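Local coordinates for putative mandelate racemase (Bordetella bronchiseptica, PDB 3OZY), which is of unknown function but, as a magnesium-binding member of the enolase superfamily, probably abstracts a proton next to the carboxylate of an acid substrate, at residues D67-Q72 against A105-V110; R137-Y142 against L318-P323; S145-L150 against D331-D336; A183-M188 against I198-N203; E236-L241 against I250-N255. All blocks are in the same frame, centred on the assembly; numbering follows the deposited sequence. Where two conformers were deposited one is given.

Interaction 1 of 5, residues D67-Q72 against A105-V110; sequences DVIGPQ and AAMSGV
Ile69 reaches from helix 58-73 onto three residues of helix 102-122, Ala106, Met107 and Val110, and is the one residue of 67-72 that touches 105-110. Its two branches divide the work. The long branch runs out from CG1, which stands anti to the carbonyl carbon (chi1 -63°), and its end methyl drops into the turn formed by Ala106 and Met107. There Ile69 CD1 lies 3.7 Å from Ala106 CB and 3.5 Å from Met107 N, so it meets both the alanine methyl and the backbone itself. Ile69 CD1 is also 4.0 Å from Met107 CG, near the root of that side chain. The short branch goes the other way along the second helix, where Ile69 CG2 lies 4.2 Å from Val110 CG2. The two side chains pass alongside each other, pointing opposite ways, methyl beside methyl. Ala106 and Val110 stand one turn apart and both point toward Ile69. The axes of the two short segments are 10.5 Å apart at closest approach and cross at -42°, a separation that, between 67-72 and 105-110, Ile69 spans alone. Both helices belong to the N-terminal domain of the mandelate racemase family. Helix 58-73 continues the seam, with Ala64, Ile65 and Leu73 meeting Ala106 and Val110, while Met107 packs on Trp85, Val88 and Val93 of helix 81-97, the helix that carries His86 and His90 of a magnesium site.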
# COMPACT_ATOMS: atom_id res chain seq x y z
N ASP A 67 9.40 3.66 14.76
CA ASP A 67 8.70 2.79 15.72
C ASP A 67 8.15 1.49 15.13
O ASP A 67 7.72 0.61 15.88
CB ASP A 67 7.57 3.58 16.39
CG ASP A 67 8.07 4.82 17.09
OD1 ASP A 67 8.91 4.69 18.01
OD2 ASP A 67 7.65 5.93 16.71
N VAL A 68 8.16 1.36 13.81
CA VAL A 68 7.77 0.11 13.17
C VAL A 68 9.00 -0.55 12.56
O VAL A 68 9.35 -1.67 12.91
CB VAL A 68 6.65 0.31 12.12
CG1 VAL A 68 6.27 -1.03 11.50
CG2 VAL A 68 5.43 0.95 12.76
N ILE A 69 9.70 0.17 11.69
CA ILE A 69 10.91 -0.36 11.08
C ILE A 69 12.09 -0.34 12.06
O ILE A 69 12.80 -1.34 12.19
CB ILE A 69 11.25 0.43 9.80
CG1 ILE A 69 10.14 0.25 8.77
CG2 ILE A 69 12.61 0.01 9.27
CD1 ILE A 69 10.19 1.28 7.63
N GLY A 70 12.29 0.79 12.73
CA GLY A 70 13.42 0.98 13.63
C GLY A 70 13.72 -0.17 14.58
O GLY A 70 14.86 -0.63 14.65
N PRO A 71 12.70 -0.64 15.31
CA PRO A 71 12.95 -1.73 16.28
C PRO A 71 13.51 -3.00 15.64
O PRO A 71 14.19 -3.76 16.33
CB PRO A 71 11.56 -1.98 16.87
CG PRO A 71 10.90 -0.63 16.79
CD PRO A 71 11.35 -0.08 15.46
N GLN A 72 13.26 -3.22 14.35
CA GLN A 72 13.81 -4.39 13.66
C GLN A 72 15.29 -4.22 13.34
O GLN A 72 15.96 -5.19 12.98
CB GLN A 72 13.06 -4.66 12.36
CG GLN A 72 11.57 -4.91 12.56
CD GLN A 72 11.31 -6.13 13.43
OE1 GLN A 72 11.93 -7.18 13.26
NE2 GLN A 72 10.38 -5.98 14.36
N ALA A 105 7.70 3.05 1.09
CA ALA A 105 8.48 4.28 0.98
C ALA A 105 9.34 4.48 2.23
O ALA A 105 10.53 4.78 2.13
CB ALA A 105 7.56 5.49 0.74
N ALA A 106 8.76 4.27 3.40
CA ALA A 106 9.52 4.35 4.65
C ALA A 106 10.74 3.41 4.64
O ALA A 106 11.85 3.81 4.99
CB ALA A 106 8.60 4.06 5.86
N MET A 107 10.52 2.16 4.23
CA MET A 107 11.62 1.19 4.11
C MET A 107 12.69 1.71 3.18
O MET A 107 13.89 1.45 3.37
CB MET A 107 11.13 -0.13 3.51
CG MET A 107 10.38 -1.05 4.43
SD MET A 107 10.13 -2.63 3.60
CE MET A 107 11.81 -3.27 3.52
N SER A 108 12.25 2.37 2.12
CA SER A 108 13.15 2.88 1.10
C SER A 108 14.12 3.92 1.67
O SER A 108 15.30 3.91 1.36
CB SER A 108 12.37 3.52 -0.04
OG SER A 108 11.46 2.61 -0.63
N GLY A 109 13.59 4.81 2.49
CA GLY A 109 14.40 5.84 3.13
C GLY A 109 15.46 5.23 4.04
O GLY A 109 16.62 5.65 4.05
N VAL A 110 15.06 4.20 4.78
CA VAL A 110 15.98 3.49 5.67
C VAL A 110 17.03 2.71 4.87
O VAL A 110 18.22 2.73 5.19
CB VAL A 110 15.20 2.56 6.61
CG1 VAL A 110 16.14 1.62 7.38
CG2 VAL A 110 14.33 3.39 7.57

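Interaction 2 of 5, residues R137-Y142 against L318-P323; sequences RGVRAY and LVAASP
In the beta-alpha barrel, the first strand meets the last long helix where the barrel closes on itself: Val139, at the start of strand 139-146, packs on Val319 and Ala320 near the end of helix 309-321, the helix that leads to the last barrel strand, 328-331. The contact is wholly apolar and small, and Val139 supplies everything on the strand side. Its CB points toward the helix, and its two methyls each take a different partner. Val139 CG1 meets Val319 CG1 at 3.6 Å, the two valine side chains crossing at about a right angle. In both, CG1 stands anti to the backbone N (chi1 170° in Val139 and 168° in Val319), which turns one methyl of each residue toward the other. Phe328 of the last strand touches both valines and fills in beside them, while Pro303 adds to the cover of Val319. The strand is held at its margins by backbone hydrogen bonds, Arg140 with Phe328 in the parallel pairing and Val139 with Val353 in the antiparallel one. The remaining methyl settles on the helix backbone beside the alanine: Val139 CG2 is 3.8 Å from Ala320 CA and 4.0 Å from Ala320 CB.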
# COMPACT_ATOMS: atom_id res chain seq x y z
N ARG A 137 30.80 9.46 -18.95
CA ARG A 137 30.89 10.88 -19.28
C ARG A 137 29.85 11.72 -18.54
O ARG A 137 29.92 12.96 -18.55
CB ARG A 137 30.71 11.09 -20.79
CG ARG A 137 31.70 10.33 -21.65
CD ARG A 137 33.10 10.90 -21.54
NE ARG A 137 34.04 10.19 -22.41
CZ ARG A 137 34.72 9.11 -22.06
NH1 ARG A 137 34.57 8.60 -20.84
NH2 ARG A 137 35.55 8.54 -22.92
N GLY A 138 28.88 11.06 -17.91
CA GLY A 138 27.79 11.75 -17.25
C GLY A 138 26.44 11.24 -17.69
O GLY A 138 26.34 10.47 -18.64
N VAL A 139 25.40 11.72 -17.01
CA VAL A 139 24.04 11.23 -17.15
C VAL A 139 23.12 12.31 -17.72
O VAL A 139 23.00 13.39 -17.14
CB VAL A 139 23.52 10.77 -15.76
CG1 VAL A 139 22.03 10.46 -15.80
CG2 VAL A 139 24.32 9.56 -15.27
N ARG A 140 22.49 12.03 -18.85
CA ARG A 140 21.57 13.00 -19.45
C ARG A 140 20.35 13.25 -18.57
O ARG A 140 19.64 12.30 -18.19
CB ARG A 140 21.13 12.53 -20.83
CG ARG A 140 20.23 13.53 -21.52
CD ARG A 140 19.45 12.87 -22.63
NE ARG A 140 18.94 13.85 -23.58
CZ ARG A 140 18.32 13.53 -24.70
NH1 ARG A 140 18.14 12.25 -25.00
NH2 ARG A 140 17.89 14.48 -25.52
N ALA A 141 20.11 14.51 -18.25
CA ALA A 141 19.01 14.91 -17.36
C ALA A 141 17.87 15.56 -18.13
O ALA A 141 18.05 16.06 -19.25
CB ALA A 141 19.51 15.86 -16.28
N TYR A 142 16.69 15.57 -17.52
CA TYR A 142 15.58 16.33 -18.05
C TYR A 142 15.02 17.24 -16.98
O TYR A 142 15.04 16.92 -15.80
CB TYR A 142 14.50 15.43 -18.64
CG TYR A 142 13.60 14.65 -17.69
CD1 TYR A 142 12.46 15.24 -17.13
CD2 TYR A 142 13.85 13.31 -17.41
CE1 TYR A 142 11.61 14.51 -16.31
CE2 TYR A 142 13.01 12.58 -16.58
CZ TYR A 142 11.89 13.18 -16.04
OH TYR A 142 11.02 12.47 -15.22
N LEU A 318 22.61 5.00 -8.91
CA LEU A 318 22.18 3.81 -9.63
C LEU A 318 22.12 4.04 -11.13
O LEU A 318 22.55 3.20 -11.91
CB LEU A 318 20.81 3.35 -9.13
CG LEU A 318 20.84 2.51 -7.86
CD1 LEU A 318 21.46 3.26 -6.68
CD2 LEU A 318 19.43 2.04 -7.51
N VAL A 319 21.58 5.19 -11.53
CA VAL A 319 21.47 5.51 -12.95
C VAL A 319 22.85 5.59 -13.60
O VAL A 319 23.06 5.08 -14.70
CB VAL A 319 20.66 6.80 -13.16
CG1 VAL A 319 20.78 7.32 -14.59
CG2 VAL A 319 19.20 6.55 -12.77
N ALA A 320 23.80 6.22 -12.91
CA ALA A 320 25.15 6.33 -13.45
C ALA A 320 25.78 4.95 -13.71
O ALA A 320 26.56 4.78 -14.65
CB ALA A 320 26.02 7.14 -12.51
N ALA A 321 25.42 3.99 -12.86
CA ALA A 321 25.98 2.63 -12.93
C ALA A 321 25.24 1.72 -13.90
O ALA A 321 25.72 0.63 -14.22
CB ALA A 321 25.99 2.01 -11.53
N SER A 322 24.07 2.17 -14.37
CA SER A 322 23.19 1.33 -15.18
C SER A 322 23.33 1.56 -16.69
O SER A 322 23.42 2.70 -17.14
CB SER A 322 21.74 1.56 -14.77
OG SER A 322 20.86 0.97 -15.73
N PRO A 323 23.32 0.47 -17.48
CA PRO A 323 23.38 0.59 -18.94
C PRO A 323 22.09 1.12 -19.58
O PRO A 323 22.06 1.34 -20.79
CB PRO A 323 23.63 -0.85 -19.40
CG PRO A 323 23.01 -1.67 -18.34
CD PRO A 323 23.36 -0.94 -17.05

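Interaction 3 of 5, residues S145-L150 against D331-D336; sequences SIYWDL and DITHND. With ACY (acetic acid), chain I; ACY (acetic acid), chain H.
Ile332 and Thr333 lay their methyls against Ser145 and Tyr147. Ile332 CD1 sits 3.6 Å from Ser145 O and equally near Ser145 N, a buried amide for which no hydrogen-bonding partner is modelled; the peptide bond before Ser145 is cis. The isoleucine reaches back because CG1 lies between its backbone N and carbonyl carbon (chi1 52°) and chi2 turns again (56°). Thr333 CG2 approaches the Tyr147 ring obliquely at CE1, 3.7 Å away, the threonine standing roughly perpendicular to the tyrosine side chain. Asp331 fixes the loop behind these methyls. Asp331 OD1 accepts from Thr333 N at 2.9 Å, closing an Asx turn, and from Thr333 OG1 at 2.7 Å through the syn lone pair. Asp331 OD2 receives Asn335 ND2 at 3.0 Å, from above the carboxylate plane, and forms a salt bridge with Arg33. Next to CE1 the ring carries its hydroxyl, which donates to an acetate, Tyr147 OH to OXT 2.5 Å, lying at the ring edge in its plane. Ser25, Lys30 and Lys173 also bind this acetate, which probably came from the crystallisation liquor. Loops following the first and last barrel strands thus meet at the C-terminal mouth of the barrel, where residues of the N-terminal domain close over an anion-binding pocket near the magnesium, as is usual for substrate sites in the enolase superfamily.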
# COMPACT_ATOMS: atom_id res chain seq x y z
N SER A 145 9.27 19.99 -13.83
CA SER A 145 8.56 19.87 -15.11
C SER A 145 7.93 21.23 -15.38
O SER A 145 7.95 22.12 -14.53
CB SER A 145 7.41 18.86 -15.01
OG SER A 145 7.87 17.53 -14.86
N ILE A 146 7.35 21.37 -16.57
CA ILE A 146 6.49 22.48 -16.94
C ILE A 146 5.08 22.06 -16.51
O ILE A 146 4.59 21.00 -16.94
CB ILE A 146 6.55 22.72 -18.46
CG1 ILE A 146 7.99 23.09 -18.85
CG2 ILE A 146 5.56 23.80 -18.88
CD1 ILE A 146 8.27 23.06 -20.34
N TYR A 147 4.46 22.83 -15.63
CA TYR A 147 3.21 22.42 -14.99
C TYR A 147 1.96 22.96 -15.68
O TYR A 147 2.04 23.56 -16.76
CB TYR A 147 3.24 22.76 -13.48
CG TYR A 147 3.98 21.70 -12.67
CD1 TYR A 147 5.36 21.59 -12.73
CD2 TYR A 147 3.29 20.81 -11.85
CE1 TYR A 147 6.05 20.61 -12.00
CE2 TYR A 147 3.97 19.83 -11.12
CZ TYR A 147 5.34 19.74 -11.20
OH TYR A 147 6.02 18.77 -10.48
N TRP A 148 0.80 22.73 -15.08
CA TRP A 148 -0.47 23.23 -15.59
C TRP A 148 -0.51 24.76 -15.53
O TRP A 148 0.44 25.40 -15.07
CB TRP A 148 -1.62 22.68 -14.75
CG TRP A 148 -1.88 21.20 -14.90
CD1 TRP A 148 -1.27 20.32 -15.75
CD2 TRP A 148 -2.84 20.45 -14.16
NE1 TRP A 148 -1.80 19.05 -15.58
CE2 TRP A 148 -2.77 19.11 -14.61
CE3 TRP A 148 -3.76 20.78 -13.16
CZ2 TRP A 148 -3.59 18.11 -14.09
CZ3 TRP A 148 -4.56 19.79 -12.64
CH2 TRP A 148 -4.48 18.47 -13.11
N ASP A 149 -1.62 25.34 -15.99
CA ASP A 149 -1.89 26.77 -15.85
C ASP A 149 -1.04 27.66 -16.77
O ASP A 149 -0.80 28.83 -16.45
CB ASP A 149 -1.74 27.21 -14.39
CG ASP A 149 -2.59 26.38 -13.44
OD1 ASP A 149 -3.83 26.41 -13.58
OD2 ASP A 149 -2.02 25.68 -12.58
N LEU A 150 -0.62 27.13 -17.91
CA LEU A 150 0.12 27.92 -18.89
C LEU A 150 -0.61 27.97 -20.22
O LEU A 150 -1.34 27.04 -20.57
CB LEU A 150 1.50 27.30 -19.13
CG LEU A 150 2.42 27.18 -17.91
CD1 LEU A 150 3.74 26.60 -18.34
CD2 LEU A 150 2.64 28.53 -17.24
N ASP A 331 14.27 17.88 -10.69
CA ASP A 331 13.29 18.86 -10.21
C ASP A 331 13.82 20.28 -10.37
O ASP A 331 14.81 20.65 -9.73
CB ASP A 331 13.05 18.57 -8.71
CG ASP A 331 12.03 19.48 -8.04
OD1 ASP A 331 11.55 20.47 -8.62
OD2 ASP A 331 11.70 19.17 -6.86
N ILE A 332 13.16 21.08 -11.22
CA ILE A 332 13.55 22.48 -11.43
C ILE A 332 12.57 23.47 -10.82
O ILE A 332 12.68 24.69 -11.02
CB ILE A 332 13.83 22.83 -12.93
CG1 ILE A 332 12.67 22.42 -13.86
CG2 ILE A 332 15.12 22.17 -13.37
CD1 ILE A 332 11.31 23.00 -13.53
N THR A 333 11.60 22.97 -10.07
CA THR A 333 10.62 23.83 -9.41
C THR A 333 11.23 24.44 -8.14
O THR A 333 12.31 24.04 -7.71
CB THR A 333 9.30 23.08 -9.08
OG1 THR A 333 9.52 22.16 -8.00
CG2 THR A 333 8.80 22.32 -10.29
N HIS A 334 10.53 25.38 -7.52
CA HIS A 334 11.05 25.99 -6.30
C HIS A 334 11.11 24.98 -5.16
O HIS A 334 10.08 24.49 -4.71
CB HIS A 334 10.18 27.17 -5.88
CG HIS A 334 10.72 27.88 -4.68
ND1 HIS A 334 11.40 29.07 -4.77
CD2 HIS A 334 10.73 27.53 -3.37
CE1 HIS A 334 11.78 29.44 -3.56
NE2 HIS A 334 11.39 28.53 -2.70
N ASN A 335 12.31 24.69 -4.68
CA ASN A 335 12.47 23.63 -3.69
C ASN A 335 13.78 23.78 -2.93
O ASN A 335 14.84 23.41 -3.42
CB ASN A 335 12.42 22.26 -4.40
CG ASN A 335 12.41 21.11 -3.43
OD1 ASN A 335 12.57 21.29 -2.22
ND2 ASN A 335 12.21 19.90 -3.96
N ASP A 336 13.69 24.32 -1.72
CA ASP A 336 14.88 24.49 -0.89
C ASP A 336 15.58 23.17 -0.58
O ASP A 336 16.77 23.14 -0.29
CB ASP A 336 14.55 25.21 0.42
CG ASP A 336 14.14 26.65 0.22
OD1 ASP A 336 14.48 27.24 -0.83
OD2 ASP A 336 13.48 27.17 1.15
C ACY I . 3.97 16.15 -9.11
O ACY I . 3.26 15.95 -10.12
OXT ACY I . 4.82 17.06 -9.04
CH3 ACY I . 3.79 15.28 -7.91
C ACY H . -4.04 23.25 -17.99
O ACY H . -4.80 22.33 -17.60
OXT ACY H . -3.95 24.34 -17.39
CH3 ACY H . -3.22 23.04 -19.22

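Interaction 4 of 5, residues A183-M188 against I198-N203; sequences ANLRAM and ILVDAN. With MG (magnesium ion), chain C; ACY (acetic acid), chain I.
Helix 183-188 lies over strand 198-201 with the short axes 10.6 Å apart and running nearly antiparallel, at 168°, the return half of the beta-alpha-beta unit 169-173, 178-192, 197-201 of the barrel. Between them Leu185 and Met188 face Ile198 and Val200, the alternate strand residues whose CB atoms point toward the helix. Leu185, given in one of two deposited conformations, reaches both with its CD2 methyl, 3.7 Å from Ile198 CG2 and 3.6 Å from Val200 CG2, while its CD1 lies nearer Val200. Met188 approaches beside it, one turn further along the helix and bent at chi3 (68°), and this bend brings its end methyl CE to 4.0 Å from Ile198 CG2. Leu172 of the preceding strand and Leu218 of helix 208-220 continue this outer layer of the barrel.

Beyond the packed part the strand ends at Asp201, with Asn203 two residues on. Asp201, CG anti to its backbone N (chi1 -179°), binds magnesium through OD2 at 2.3 Å, completing the protein ligands with Glu227 and Glu254. Its other oxygen, OD1, receives a metal-bound water at 2.6 Å and Asn203 N at 2.9 Å, the latter nearly along the C-O axis in an Asx turn. Lys173 donates to Asp201 OD2 and to Asn203 OD1. The contact thus joins a buried apolar helix-strand layer to a strand end where both carboxylate oxygens are gripped; the metal, the lysine and the amide N-H would all stabilise the charge on Asp201 and hold its rotation.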
# COMPACT_ATOMS: atom_id res chain seq x y z
N ALA A 183 -2.28 21.85 -27.45
CA ALA A 183 -1.81 23.12 -27.99
C ALA A 183 -0.45 23.49 -27.40
O ALA A 183 0.43 23.98 -28.10
CB ALA A 183 -2.83 24.23 -27.73
N ASN A 184 -0.27 23.22 -26.10
CA ASN A 184 1.01 23.47 -25.45
C ASN A 184 2.12 22.65 -26.09
O ASN A 184 3.20 23.16 -26.40
CB ASN A 184 0.92 23.15 -23.96
CG ASN A 184 0.07 24.13 -23.20
OD1 ASN A 184 -0.41 25.12 -23.75
ND2 ASN A 184 -0.11 23.87 -21.90
N LEU A 185 1.87 21.36 -26.28
CA LEU A 185 2.86 20.47 -26.89
C LEU A 185 3.22 20.90 -28.30
O LEU A 185 4.40 20.89 -28.67
CB LEU A 185 2.35 19.04 -26.92
CG LEU A 185 2.43 18.26 -25.61
CD1 LEU A 185 1.67 16.96 -25.77
CD2 LEU A 185 3.88 18.00 -25.23
N ARG A 186 2.22 21.25 -29.09
CA ARG A 186 2.49 21.68 -30.45
C ARG A 186 3.37 22.93 -30.46
O ARG A 186 4.31 23.03 -31.24
CB ARG A 186 1.20 21.90 -31.25
CG ARG A 186 0.43 20.60 -31.52
CD ARG A 186 -0.70 20.83 -32.50
NE ARG A 186 -1.74 19.81 -32.39
CZ ARG A 186 -2.88 19.98 -31.72
NH1 ARG A 186 -3.11 21.13 -31.10
NH2 ARG A 186 -3.77 19.01 -31.66
N ALA A 187 3.08 23.88 -29.57
CA ALA A 187 3.87 25.11 -29.51
C ALA A 187 5.29 24.82 -29.02
O ALA A 187 6.26 25.38 -29.53
CB ALA A 187 3.19 26.13 -28.60
N MET A 188 5.40 23.95 -28.03
CA MET A 188 6.70 23.55 -27.50
C MET A 188 7.60 22.93 -28.58
O MET A 188 8.75 23.31 -28.73
CB MET A 188 6.54 22.60 -26.32
CG MET A 188 6.03 23.29 -25.06
SD MET A 188 5.33 22.12 -23.87
CE MET A 188 6.80 21.24 -23.38
N ILE A 198 10.82 15.78 -25.52
CA ILE A 198 9.69 16.27 -24.75
C ILE A 198 8.94 15.09 -24.18
O ILE A 198 8.47 14.21 -24.91
CB ILE A 198 8.75 17.15 -25.62
CG1 ILE A 198 9.50 18.37 -26.17
CG2 ILE A 198 7.54 17.59 -24.81
CD1 ILE A 198 8.70 19.18 -27.18
N LEU A 199 8.85 15.07 -22.85
CA LEU A 199 8.17 14.02 -22.09
C LEU A 199 6.85 14.58 -21.60
O LEU A 199 6.74 15.79 -21.39
CB LEU A 199 9.02 13.64 -20.88
CG LEU A 199 10.35 12.90 -21.11
CD1 LEU A 199 11.29 13.58 -22.10
CD2 LEU A 199 11.03 12.73 -19.76
N VAL A 200 5.85 13.73 -21.40
CA VAL A 200 4.54 14.16 -20.94
C VAL A 200 4.13 13.30 -19.74
O VAL A 200 4.46 12.10 -19.70
CB VAL A 200 3.51 14.03 -22.08
CG1 VAL A 200 2.09 14.15 -21.56
CG2 VAL A 200 3.79 15.08 -23.16
N ASP A 201 3.44 13.90 -18.77
CA ASP A 201 3.08 13.21 -17.53
C ASP A 201 1.67 13.63 -17.12
O ASP A 201 1.44 14.82 -16.84
CB ASP A 201 4.10 13.59 -16.45
CG ASP A 201 3.85 12.93 -15.11
OD1 ASP A 201 2.80 12.30 -14.91
OD2 ASP A 201 4.74 13.08 -14.24
N ALA A 202 0.74 12.67 -17.12
CA ALA A 202 -0.66 12.95 -16.83
C ALA A 202 -1.05 12.72 -15.37
O ALA A 202 -2.19 12.96 -15.00
CB ALA A 202 -1.58 12.13 -17.75
N ASN A 203 -0.12 12.24 -14.53
CA ASN A 203 -0.44 12.01 -13.12
C ASN A 203 -1.74 11.22 -12.92
O ASN A 203 -2.54 11.53 -12.02
CB ASN A 203 -0.50 13.32 -12.34
CG ASN A 203 0.87 13.89 -12.07
OD1 ASN A 203 1.38 14.72 -12.83
ND2 ASN A 203 1.49 13.45 -10.97
MG MG C . 5.40 11.69 -12.50
C ACY I . 3.97 16.15 -9.11
O ACY I . 3.26 15.95 -10.12
OXT ACY I . 4.82 17.06 -9.04
CH3 ACY I . 3.79 15.28 -7.91
O HOH W 1 3.27 11.07 -12.64
O HOH W 2 4.42 13.04 -10.81
O HOH W 3 7.37 12.93 -12.01

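Interaction 5 of 5, residues E236-L241 against I250-N255; sequences EGHRIL and IATGEN. With MG (magnesium ion), chain C.
Ile250 of barrel strand 249-252 packs against His238 and Leu241 of helix 235-242, inside the beta-alpha-beta unit that begins with strand 225-227. The apolar contacts use both branches of the isoleucine: Ile250 CG2 meets the edge of the imidazole near its plane, 3.9 Å from His238 CD2, whereas Ile250 CD1 lies against Leu241 CB, also at 3.9 Å. Thr252 CB, two residues on, approaches the His238 ring obliquely near NE2. Polar contact across the segments runs through a water that is 2.8 Å from His238 NE2 and 2.8 Å from Thr252 OG1. The ring is steadied by a hydrogen bond of His238 ND1 with Asp234 O and by an edge-to-face meeting with Tyr265. A salt bridge works within the helix, one turn apart: Arg239 grips Glu236 side-on, NE to OE1 at 2.9 Å and NH2 to OE2 at 2.8 Å, each bond on the syn side but a little over 30° out of the carboxylate plane. Metal binding takes over just past the strand, beyond Gly253, where Glu254 joins Asp201 and Glu227. Its OE2 binds magnesium at 2.2 Å, and Glu254 OE1 accepts a hydrogen bond at 2.6 Å from a metal-bound water.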
# COMPACT_ATOMS: atom_id res chain seq x y z
N GLU A 236 -4.31 -3.21 -17.67
CA GLU A 236 -4.77 -3.50 -19.03
C GLU A 236 -4.84 -2.24 -19.90
O GLU A 236 -4.52 -2.29 -21.10
CB GLU A 236 -6.12 -4.22 -18.98
CG GLU A 236 -6.86 -4.36 -20.32
CD GLU A 236 -6.20 -5.30 -21.30
OE1 GLU A 236 -5.10 -5.82 -21.01
OE2 GLU A 236 -6.78 -5.52 -22.39
N GLY A 237 -5.25 -1.12 -19.32
CA GLY A 237 -5.26 0.13 -20.06
C GLY A 237 -3.90 0.50 -20.60
O GLY A 237 -3.77 1.02 -21.71
N HIS A 238 -2.86 0.26 -19.81
CA HIS A 238 -1.50 0.56 -20.25
C HIS A 238 -1.09 -0.37 -21.39
O HIS A 238 -0.42 0.05 -22.34
CB HIS A 238 -0.52 0.45 -19.07
CG HIS A 238 -0.65 1.55 -18.05
ND1 HIS A 238 -1.62 1.55 -17.07
CD2 HIS A 238 0.10 2.66 -17.83
CE1 HIS A 238 -1.47 2.62 -16.30
NE2 HIS A 238 -0.42 3.30 -16.74
N ARG A 239 -1.51 -1.63 -21.31
CA ARG A 239 -1.26 -2.55 -22.41
C ARG A 239 -1.92 -2.05 -23.69
O ARG A 239 -1.31 -2.08 -24.76
CB ARG A 239 -1.75 -3.97 -22.09
CG ARG A 239 -1.37 -4.97 -23.20
CD ARG A 239 -2.17 -6.28 -23.10
NE ARG A 239 -3.57 -6.07 -23.42
CZ ARG A 239 -4.04 -5.82 -24.65
NH1 ARG A 239 -3.21 -5.76 -25.69
NH2 ARG A 239 -5.34 -5.63 -24.83
N ILE A 240 -3.15 -1.57 -23.58
CA ILE A 240 -3.87 -1.05 -24.74
C ILE A 240 -3.09 0.11 -25.38
O ILE A 240 -2.96 0.17 -26.61
CB ILE A 240 -5.29 -0.63 -24.35
CG1 ILE A 240 -6.11 -1.88 -24.00
CG2 ILE A 240 -5.96 0.15 -25.49
CD1 ILE A 240 -7.43 -1.60 -23.32
N LEU A 241 -2.57 1.01 -24.56
CA LEU A 241 -1.79 2.13 -25.09
C LEU A 241 -0.52 1.64 -25.79
O LEU A 241 -0.19 2.07 -26.89
CB LEU A 241 -1.43 3.12 -23.98
CG LEU A 241 -2.60 3.85 -23.34
CD1 LEU A 241 -2.14 4.65 -22.12
CD2 LEU A 241 -3.27 4.76 -24.36
N ILE A 250 5.41 4.07 -23.07
CA ILE A 250 4.47 4.13 -21.96
C ILE A 250 5.26 3.96 -20.65
O ILE A 250 5.93 2.94 -20.45
CB ILE A 250 3.37 3.06 -22.10
CG1 ILE A 250 2.65 3.21 -23.45
CG2 ILE A 250 2.37 3.12 -20.93
CD1 ILE A 250 2.11 4.62 -23.72
N ALA A 251 5.20 4.98 -19.79
CA ALA A 251 6.01 5.03 -18.58
C ALA A 251 5.15 5.13 -17.34
O ALA A 251 4.16 5.87 -17.32
CB ALA A 251 6.95 6.24 -18.64
N THR A 252 5.52 4.41 -16.29
CA THR A 252 4.87 4.57 -15.00
C THR A 252 5.77 3.98 -13.93
O THR A 252 6.66 3.17 -14.21
CB THR A 252 3.45 3.94 -14.97
OG1 THR A 252 2.81 4.30 -13.74
CG2 THR A 252 3.50 2.40 -15.12
N GLY A 253 5.58 4.42 -12.69
CA GLY A 253 6.27 3.76 -11.60
C GLY A 253 6.43 4.50 -10.29
O GLY A 253 6.72 3.87 -9.28
N GLU A 254 6.25 5.82 -10.28
CA GLU A 254 6.42 6.53 -9.01
C GLU A 254 5.41 6.08 -7.96
O GLU A 254 5.67 6.20 -6.76
CB GLU A 254 6.37 8.04 -9.19
CG GLU A 254 4.99 8.60 -9.37
CD GLU A 254 5.03 10.00 -9.91
OE1 GLU A 254 4.47 10.91 -9.28
OE2 GLU A 254 5.65 10.18 -10.97
N ASN A 255 4.27 5.55 -8.39
CA ASN A 255 3.23 5.15 -7.46
C ASN A 255 2.98 3.64 -7.42
O ASN A 255 1.98 3.19 -6.86
CB ASN A 255 1.95 5.96 -7.71
CG ASN A 255 2.12 7.40 -7.27
OD1 ASN A 255 2.50 7.67 -6.13
ND2 ASN A 255 1.85 8.33 -8.18
MG MG C . 5.40 11.69 -12.50
O HOH W 4 0.23 4.95 -14.61
O HOH W 2 4.42 13.04 -10.81
O HOH W 1 3.27 11.07 -12.64
O HOH W 3 7.37 12.93 -12.01

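Overall arrangement
From the N terminus, interaction 1 closes first, a short loop within the N-terminal domain that is complete before the barrel begins. Interactions 2 and 3 both start on strand 139-146 and cross along the chain: 137-142 and 145-150 follow one another, as do their distant partners 318-323 and 331-336, so the first barrel strand is tied to the end of the barrel twice. Inside both wide loops nest interactions 4 and 5, in series, each joining a helix to its following strand. Interaction 4 touches interaction 2 through Tyr142 and Leu199 and interaction 3 through Ile146 and Met188; interactions 4 and 5, centres about 17 Å apart, share the magnesium and its three waters.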